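Local coordinates for putative metal-dependent isothiocyanate hydrolase SaxA (Pectobacterium carotovorum, PDB 6BRM), which probably hydrolyses isothiocyanates as a zinc-dependent enzyme of the metallo-beta-lactamase superfamily, at residues 70-75 with 219-224; 200-205 with 232-237; 249-252 with 256-259. One frame throughout, in Å; residues are numbered along the deposited sequence.

Contact 1: residues 70-75 with 219-224; sequences TDHWDE and ASHMES. With ZN (zinc ion), chain M.
D71 and H72 meet H221 around a shared zinc ion, with the two backbones held well apart. The closest CA atoms, those of D71 and S224, are 8.7 Å apart. Segment 70-75 is a loop that leads into helix 75-80, where D74 is the N-cap. Segment 219-224 leaves strand 216-220 and turns at H221, whose phi of 66° is positive. The side chains bridge the gap through the metal. D71 OD2, H72 NE2 and H221 NE2 each lie 2.2 Å from the zinc ion. No direct hydrogen bond joins them, although H72 NE2 and H221 NE2 come within 3.2 Å of each other. H221 reaches the metal with CG anti to its backbone N (chi1 -158°). Its ring is oblique to that of H72, with the planes at 50°. The D71 and H221 side chains cross at about a right angle. D71 uses both oxygens: OD2 binds zinc, while OD1 accepts a hydrogen bond from one of two zinc-bound waters. That water lies in the plane of the H72 ring, at its edge. In the second shell, D23 OD2 is hydrogen-bonded to H72 ND1. This bond would limit the rotation of the ring, consistent with NE2 being held on the metal. D164 completes the site and also binds the second zinc ion, which is held by H67, H69 and H128. D71 and H72 end the HTHTDH sequence, an example of the HxHxDH motif of dinuclear metallo-beta-lactamase-fold hydrolases.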
loop_
_atom_site.group_PDB
_atom_site.type_symbol
_atom_site.label_atom_id
_atom_site.label_comp_id
_atom_site.label_asym_id
_atom_site.label_seq_id
_atom_site.Cartn_x
_atom_site.Cartn_y
_atom_site.Cartn_z
ATOM N N THR B 70 12.177 -7.501 -16.689
ATOM C CA THR B 70 12.767 -7.564 -18.039
ATOM C C THR B 70 11.876 -6.977 -19.139
ATOM O O THR B 70 12.384 -6.364 -20.082
ATOM C CB THR B 70 13.162 -9.010 -18.410
ATOM O OG1 THR B 70 13.846 -9.619 -17.306
ATOM C CG2 THR B 70 14.071 -9.033 -19.639
ATOM N N ASP B 71 10.558 -7.129 -18.994
ATOM C CA ASP B 71 9.580 -6.504 -19.910
ATOM C C ASP B 71 9.430 -4.970 -19.762
ATOM O O ASP B 71 8.572 -4.370 -20.416
ATOM C CB ASP B 71 8.198 -7.183 -19.784
ATOM C CG ASP B 71 7.605 -7.057 -18.391
ATOM O OD1 ASP B 71 8.311 -7.430 -17.433
ATOM O OD2 ASP B 71 6.448 -6.597 -18.244
ATOM N N HIS B 72 10.226 -4.353 -18.884
ATOM C CA HIS B 72 10.330 -2.892 -18.765
ATOM C C HIS B 72 11.756 -2.337 -18.933
ATOM O O HIS B 72 11.938 -1.124 -18.965
ATOM C CB HIS B 72 9.799 -2.465 -17.394
ATOM C CG HIS B 72 8.400 -2.914 -17.127
ATOM N ND1 HIS B 72 7.314 -2.080 -17.263
ATOM C CD2 HIS B 72 7.907 -4.118 -16.750
ATOM C CE1 HIS B 72 6.210 -2.746 -16.976
ATOM N NE2 HIS B 72 6.543 -3.986 -16.660
ATOM N N TRP B 73 12.751 -3.219 -19.051
ATOM C CA TRP B 73 14.167 -2.847 -19.043
ATOM C C TRP B 73 14.982 -4.109 -19.354
ATOM O O TRP B 73 15.485 -4.782 -18.444
ATOM C CB TRP B 73 14.557 -2.253 -17.679
ATOM C CG TRP B 73 15.989 -1.810 -17.545
ATOM C CD1 TRP B 73 16.916 -2.294 -16.667
ATOM C CD2 TRP B 73 16.648 -0.785 -18.298
ATOM N NE1 TRP B 73 18.110 -1.639 -16.829
ATOM C CE2 TRP B 73 17.975 -0.706 -17.822
ATOM C CE3 TRP B 73 16.247 0.074 -19.331
ATOM C CZ2 TRP B 73 18.906 0.200 -18.343
ATOM C CZ3 TRP B 73 17.175 0.978 -19.853
ATOM C CH2 TRP B 73 18.487 1.032 -19.355
ATOM N N ASP B 74 15.077 -4.432 -20.645
ATOM C CA ASP B 74 15.761 -5.654 -21.113
ATOM C C ASP B 74 17.223 -5.401 -21.464
ATOM O O ASP B 74 17.669 -4.251 -21.498
ATOM C CB ASP B 74 15.016 -6.301 -22.300
ATOM C CG ASP B 74 14.926 -5.401 -23.536
ATOM O OD1 ASP B 74 15.496 -4.290 -23.560
ATOM O OD2 ASP B 74 14.260 -5.818 -24.501
ATOM N N GLU B 75 17.954 -6.484 -21.726
ATOM C CA GLU B 75 19.375 -6.415 -22.104
ATOM C C GLU B 75 19.592 -5.577 -23.372
ATOM O O GLU B 75 20.562 -4.827 -23.451
ATOM C CB GLU B 75 19.959 -7.828 -22.287
ATOM C CG GLU B 75 21.487 -7.908 -22.306
ATOM C CD GLU B 75 22.135 -7.728 -20.936
ATOM O OE1 GLU B 75 21.664 -8.346 -19.950
ATOM O OE2 GLU B 75 23.136 -6.980 -20.842
ATOM N N ALA B 219 -5.236 2.067 -22.228
ATOM C CA ALA B 219 -4.805 0.690 -21.990
ATOM C C ALA B 219 -3.404 0.463 -22.554
ATOM O O ALA B 219 -3.041 1.037 -23.586
ATOM C CB ALA B 219 -5.791 -0.287 -22.608
ATOM N N SER B 220 -2.627 -0.375 -21.869
ATOM C CA SER B 220 -1.228 -0.634 -22.219
ATOM C C SER B 220 -0.760 -1.935 -21.566
ATOM O O SER B 220 -1.514 -2.556 -20.818
ATOM C CB SER B 220 -0.346 0.541 -21.771
ATOM O OG SER B 220 1.021 0.350 -22.116
ATOM N N HIS B 221 0.474 -2.339 -21.867
ATOM C CA HIS B 221 1.093 -3.546 -21.297
ATOM C C HIS B 221 0.371 -4.833 -21.746
ATOM O O HIS B 221 0.133 -5.727 -20.932
ATOM C CB HIS B 221 1.160 -3.430 -19.756
ATOM C CG HIS B 221 2.190 -4.307 -19.106
ATOM N ND1 HIS B 221 2.235 -5.672 -19.285
ATOM C CD2 HIS B 221 3.188 -4.013 -18.236
ATOM C CE1 HIS B 221 3.233 -6.175 -18.579
ATOM N NE2 HIS B 221 3.823 -5.190 -17.923
ATOM N N MET B 222 0.037 -4.929 -23.037
ATOM C CA MET B 222 -0.578 -6.154 -23.593
ATOM C C MET B 222 -0.222 -6.428 -25.062
ATOM O O MET B 222 0.117 -5.509 -25.807
ATOM C CB MET B 222 -2.099 -6.130 -23.400
ATOM C CG MET B 222 -2.814 -4.917 -23.964
ATOM S SD MET B 222 -4.549 -4.867 -23.457
ATOM C CE MET B 222 -4.991 -3.232 -24.030
ATOM N N GLU B 223 -0.307 -7.705 -25.450
ATOM C CA GLU B 223 0.065 -8.203 -26.794
ATOM C C GLU B 223 1.533 -7.924 -27.134
ATOM O O GLU B 223 1.854 -7.362 -28.188
ATOM C CB GLU B 223 -0.864 -7.641 -27.877
ATOM C CG GLU B 223 -2.337 -7.922 -27.632
ATOM C CD GLU B 223 -3.209 -7.557 -28.819
ATOM O OE1 GLU B 223 -2.875 -6.605 -29.553
ATOM O OE2 GLU B 223 -4.244 -8.220 -29.011
ATOM N N SER B 224 2.409 -8.327 -26.216
ATOM C CA SER B 224 3.851 -8.055 -26.306
ATOM C C SER B 224 4.691 -9.160 -25.671
ATOM O O SER B 224 5.710 -9.555 -26.239
ATOM C CB SER B 224 4.185 -6.725 -25.640
ATOM O OG SER B 224 3.402 -5.672 -26.169
HETATM ZN ZN ZN M . 5.370 -5.831 -16.472
HETATM O O HOH W 1 6.933 -7.005 -15.448
HETATM O O HOH W 2 4.164 -7.621 -16.043
#

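Contact 2: residues 200-205 with 232-237; sequences MGKEDT and RAELRE
K202 lies against E234 and L235, and its CA is 6.0 Å from that of L235, the nearest CA pair between segment 200-205, which leads into helix 203-211, and the first turns of helix 232-241. The contact has a polar part and a packing part. In the polar part, K202 NZ donates to E234 OE2 at 2.8 Å in a salt bridge. The ammonium group meets this oxygen nearly along the C-O axis of the carboxylate. Both chains are extended beyond CG, and they cross at about a right angle. K202 starts with CG between its backbone N and carbonyl carbon (chi1 68°) and then runs straight out to the acid. Its CD also passes 3.6 Å from E234 OE2, so the aliphatic shaft lies close to the bridge as well. The two helices belong to successive beta-alpha-beta crossovers. Helix 203-211 comes between parallel strands 182-186 and 216-220, and helix 232-241 between 216-220 and 248-249. In the packing part, the CD1 methyl of L235 reaches across to the other segment. It touches both CA and CB of K202, with CB at 3.8 Å. L235 CD1 also touches the hydroxyl oxygen OG1 of T205, a van der Waals contact at 3.8 Å. L235 is buried, and its side chain also packs on M222 and A219, next to the strand that the helices flank. K202 and E234 are partly exposed, on the outer side of this leucine.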
loop_
_atom_site.group_PDB
_atom_site.type_symbol
_atom_site.label_atom_id
_atom_site.label_comp_id
_atom_site.label_asym_id
_atom_site.label_seq_id
_atom_site.Cartn_x
_atom_site.Cartn_y
_atom_site.Cartn_z
ATOM N N MET B 200 -3.027 -5.373 -13.618
ATOM C CA MET B 200 -4.448 -5.062 -13.849
ATOM C C MET B 200 -5.014 -5.812 -15.052
ATOM O O MET B 200 -4.269 -6.375 -15.860
ATOM C CB MET B 200 -4.665 -3.556 -14.042
ATOM C CG MET B 200 -4.038 -2.700 -12.958
ATOM S SD MET B 200 -4.740 -1.057 -12.759
ATOM C CE MET B 200 -5.425 -1.158 -11.106
ATOM N N GLY B 201 -6.341 -5.802 -15.153
ATOM C CA GLY B 201 -7.058 -6.445 -16.252
ATOM C C GLY B 201 -8.215 -5.605 -16.748
ATOM O O GLY B 201 -8.194 -4.377 -16.642
ATOM N N LYS B 202 -9.221 -6.279 -17.301
ATOM C CA LYS B 202 -10.423 -5.613 -17.809
ATOM C C LYS B 202 -11.297 -5.062 -16.676
ATOM O O LYS B 202 -11.769 -3.929 -16.773
ATOM C CB LYS B 202 -11.230 -6.540 -18.740
ATOM C CG LYS B 202 -11.890 -7.748 -18.084
ATOM C CD LYS B 202 -12.308 -8.787 -19.119
ATOM C CE LYS B 202 -13.058 -9.947 -18.482
ATOM N NZ LYS B 202 -13.463 -10.972 -19.481
ATOM N N GLU B 203 -11.491 -5.846 -15.610
ATOM C CA GLU B 203 -12.303 -5.424 -14.448
ATOM C C GLU B 203 -11.831 -4.108 -13.831
ATOM O O GLU B 203 -12.646 -3.273 -13.435
ATOM C CB GLU B 203 -12.316 -6.505 -13.355
ATOM C CG GLU B 203 -13.243 -7.681 -13.633
ATOM C CD GLU B 203 -13.404 -8.597 -12.427
ATOM O OE1 GLU B 203 -13.020 -9.785 -12.522
ATOM O OE2 GLU B 203 -13.907 -8.128 -11.379
ATOM N N ASP B 204 -10.512 -3.932 -13.767
ATOM C CA ASP B 204 -9.905 -2.745 -13.168
ATOM C C ASP B 204 -10.097 -1.478 -14.010
ATOM O O ASP B 204 -9.964 -0.375 -13.492
ATOM C CB ASP B 204 -8.419 -2.991 -12.892
ATOM C CG ASP B 204 -8.185 -4.117 -11.888
ATOM O OD1 ASP B 204 -9.029 -5.030 -11.799
ATOM O OD2 ASP B 204 -7.152 -4.101 -11.189
ATOM N N THR B 205 -10.401 -1.637 -15.298
ATOM C CA THR B 205 -10.801 -0.518 -16.164
ATOM C C THR B 205 -12.138 0.098 -15.725
ATOM O O THR B 205 -12.269 1.320 -15.675
ATOM C CB THR B 205 -10.913 -0.964 -17.643
ATOM O OG1 THR B 205 -9.651 -1.472 -18.091
ATOM C CG2 THR B 205 -11.327 0.185 -18.541
ATOM N N ARG B 232 -6.411 -7.067 -26.959
ATOM C CA ARG B 232 -7.018 -5.818 -27.484
ATOM C C ARG B 232 -8.517 -5.962 -27.755
ATOM O O ARG B 232 -9.325 -5.161 -27.273
ATOM C CB ARG B 232 -6.328 -5.376 -28.795
ATOM C CG ARG B 232 -5.615 -4.025 -28.772
ATOM C CD ARG B 232 -4.335 -4.000 -27.942
ATOM N NE ARG B 232 -3.200 -3.422 -28.679
ATOM C CZ ARG B 232 -2.106 -2.877 -28.135
ATOM N NH1 ARG B 232 -1.152 -2.392 -28.932
ATOM N NH2 ARG B 232 -1.942 -2.796 -26.814
ATOM N N ALA B 233 -8.861 -6.989 -28.532
ATOM C CA ALA B 233 -10.243 -7.278 -28.925
ATOM C C ALA B 233 -11.169 -7.582 -27.745
ATOM O O ALA B 233 -12.332 -7.184 -27.763
ATOM C CB ALA B 233 -10.271 -8.431 -29.922
ATOM N N GLU B 234 -10.656 -8.284 -26.734
ATOM C CA GLU B 234 -11.438 -8.615 -25.539
ATOM C C GLU B 234 -11.775 -7.377 -24.701
ATOM O O GLU B 234 -12.897 -7.259 -24.207
ATOM C CB GLU B 234 -10.710 -9.644 -24.662
ATOM C CG GLU B 234 -11.627 -10.343 -23.659
ATOM C CD GLU B 234 -10.897 -11.042 -22.519
ATOM O OE1 GLU B 234 -9.670 -11.268 -22.613
ATOM O OE2 GLU B 234 -11.569 -11.374 -21.517
ATOM N N LEU B 235 -10.805 -6.477 -24.530
ATOM C CA LEU B 235 -11.000 -5.256 -23.734
ATOM C C LEU B 235 -11.968 -4.275 -24.397
ATOM O O LEU B 235 -12.752 -3.621 -23.706
ATOM C CB LEU B 235 -9.663 -4.553 -23.462
ATOM C CG LEU B 235 -9.686 -3.360 -22.493
ATOM C CD1 LEU B 235 -10.028 -3.803 -21.078
ATOM C CD2 LEU B 235 -8.356 -2.623 -22.513
ATOM N N ARG B 236 -11.894 -4.162 -25.724
ATOM C CA ARG B 236 -12.864 -3.377 -26.490
ATOM C C ARG B 236 -14.267 -3.984 -26.384
ATOM O O ARG B 236 -15.242 -3.261 -26.182
ATOM C CB ARG B 236 -12.439 -3.263 -27.955
ATOM C CG ARG B 236 -13.333 -2.360 -28.801
ATOM C CD ARG B 236 -12.518 -1.521 -29.775
ATOM N NE ARG B 236 -11.787 -0.450 -29.089
ATOM C CZ ARG B 236 -10.756 0.239 -29.592
ATOM N NH1 ARG B 236 -10.280 -0.003 -30.817
ATOM N NH2 ARG B 236 -10.187 1.186 -28.853
ATOM N N GLU B 237 -14.352 -5.311 -26.504
ATOM C CA GLU B 237 -15.613 -6.050 -26.314
ATOM C C GLU B 237 -16.186 -5.868 -24.897
ATOM O O GLU B 237 -17.404 -5.789 -24.722
ATOM C CB GLU B 237 -15.401 -7.540 -26.623
ATOM C CG GLU B 237 -16.666 -8.394 -26.649
ATOM C CD GLU B 237 -16.400 -9.854 -26.985
ATOM O OE1 GLU B 237 -17.345 -10.666 -26.879
ATOM O OE2 GLU B 237 -15.256 -10.204 -27.354
#

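Contact 3: residues 249-252 with 256-259; sequences LIPA and TMAF
The CE methyl of M257 is tucked against both L249 and P251 and makes the closest contacts to each. It is 3.6 Å from L249 CB and equally 3.6 Å from P251 CB. The proline offers more than one atom: CG and CD also lie within contact distance of the methyl. M257 SD adds a looser touch, 3.9 Å from P251 CB. On the leucine side, CG and CD1 are both 4.0 Å from M257 CE. The contact is purely apolar. The methionine chain bends at chi2 (112°) and chi3 (129°), and this brings the terminal methyl against both residues. L249 and M257 run antiparallel alongside each other, whereas P251 and M257 cross at about a right angle. The backbones stay apart, with the nearest CA atoms, those of P251 and T256, separated by 7.9 Å. The side chains of L249, P251 and M257 all point across this gap, and that of I250 points the other way. Next outward, M257 also touches V218, and P251 packs on Q5. Backbone hydrogen bonds hold both sides in place. L249 pairs with I217 and A219, and M257 pairs with L3. T256 OG1 is hydrogen-bonded to T4 OG1. The two segments therefore join the edges of two sheets: strand 248-249 is the last strand beside 216-220, and strand 256-258 is the last strand beside 2-7. On the far side, I250 faces helix 232-241 and touches R232, L235 and R236.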
loop_
_atom_site.group_PDB
_atom_site.type_symbol
_atom_site.label_atom_id
_atom_site.label_comp_id
_atom_site.label_asym_id
_atom_site.label_seq_id
_atom_site.Cartn_x
_atom_site.Cartn_y
_atom_site.Cartn_z
ATOM N N LEU B 249 -9.416 4.215 -24.234
ATOM C CA LEU B 249 -8.467 4.267 -25.348
ATOM C C LEU B 249 -7.597 3.009 -25.333
ATOM O O LEU B 249 -7.015 2.669 -24.302
ATOM C CB LEU B 249 -7.585 5.523 -25.273
ATOM C CG LEU B 249 -8.096 6.809 -25.939
ATOM C CD1 LEU B 249 -7.951 6.727 -27.453
ATOM C CD2 LEU B 249 -9.534 7.119 -25.552
ATOM N N ILE B 250 -7.527 2.320 -26.473
ATOM C CA ILE B 250 -6.735 1.096 -26.610
ATOM C C ILE B 250 -5.862 1.249 -27.862
ATOM O O ILE B 250 -6.210 0.752 -28.935
ATOM C CB ILE B 250 -7.620 -0.177 -26.698
ATOM C CG1 ILE B 250 -8.771 -0.132 -25.684
ATOM C CG2 ILE B 250 -6.772 -1.416 -26.448
ATOM C CD1 ILE B 250 -9.762 -1.266 -25.829
ATOM N N PRO B 251 -4.715 1.942 -27.725
ATOM C CA PRO B 251 -3.934 2.325 -28.895
ATOM C C PRO B 251 -3.149 1.166 -29.503
ATOM O O PRO B 251 -2.755 0.233 -28.794
ATOM C CB PRO B 251 -2.963 3.355 -28.323
ATOM C CG PRO B 251 -2.692 2.845 -26.949
ATOM C CD PRO B 251 -3.996 2.255 -26.476
ATOM N N ALA B 252 -2.917 1.253 -30.811
ATOM C CA ALA B 252 -2.025 0.329 -31.506
ATOM C C ALA B 252 -0.578 0.649 -31.144
ATOM O O ALA B 252 -0.291 1.698 -30.560
ATOM C CB ALA B 252 -2.229 0.426 -33.012
ATOM N N THR B 256 0.040 7.650 -31.577
ATOM C CA THR B 256 0.215 8.786 -30.671
ATOM C C THR B 256 -1.142 9.427 -30.362
ATOM O O THR B 256 -1.930 9.669 -31.278
ATOM C CB THR B 256 1.142 9.850 -31.291
ATOM O OG1 THR B 256 2.377 9.242 -31.687
ATOM C CG2 THR B 256 1.434 10.977 -30.301
ATOM N N MET B 257 -1.411 9.689 -29.082
ATOM C CA MET B 257 -2.627 10.394 -28.660
ATOM C C MET B 257 -2.282 11.773 -28.121
ATOM O O MET B 257 -1.411 11.904 -27.255
ATOM C CB MET B 257 -3.364 9.633 -27.563
ATOM C CG MET B 257 -3.770 8.213 -27.905
ATOM S SD MET B 257 -2.840 7.003 -26.949
ATOM C CE MET B 257 -4.198 6.024 -26.323
ATOM N N ALA B 258 -2.984 12.787 -28.627
ATOM C CA ALA B 258 -2.837 14.167 -28.171
ATOM C C ALA B 258 -3.849 14.467 -27.061
ATOM O O ALA B 258 -5.009 14.055 -27.151
ATOM C CB ALA B 258 -3.035 15.125 -29.336
ATOM N N PHE B 259 -3.398 15.169 -26.018
ATOM C CA PHE B 259 -4.269 15.616 -24.921
ATOM C C PHE B 259 -3.896 17.044 -24.503
ATOM O O PHE B 259 -2.969 17.243 -23.715
ATOM C CB PHE B 259 -4.160 14.685 -23.701
ATOM C CG PHE B 259 -4.362 13.224 -24.008
ATOM C CD1 PHE B 259 -5.641 12.674 -24.064
ATOM C CD2 PHE B 259 -3.268 12.385 -24.207
ATOM C CE1 PHE B 259 -5.824 11.321 -24.334
ATOM C CE2 PHE B 259 -3.446 11.034 -24.474
ATOM C CZ PHE B 259 -4.725 10.500 -24.539
#

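From the N terminus, contact 1 opens in the loop between strand 62-64 and helix 75-80. It closes at 219-224, at the end of strand 216-220 and the turn after it, 144 residues on from 75, and so joins two loops at the zinc site. Contact 2 opens within that span, at 200-205, and closes after it, at 232-237, so contacts 1 and 2 cross. Contact 3 follows both in series and closes a short turn near the C terminus. Neighbouring residues connect them. E223 forms a salt bridge with R232, and M222 packs on I250. Together they tie the metal-site loops to the flanking helices and to the edges of both sheets.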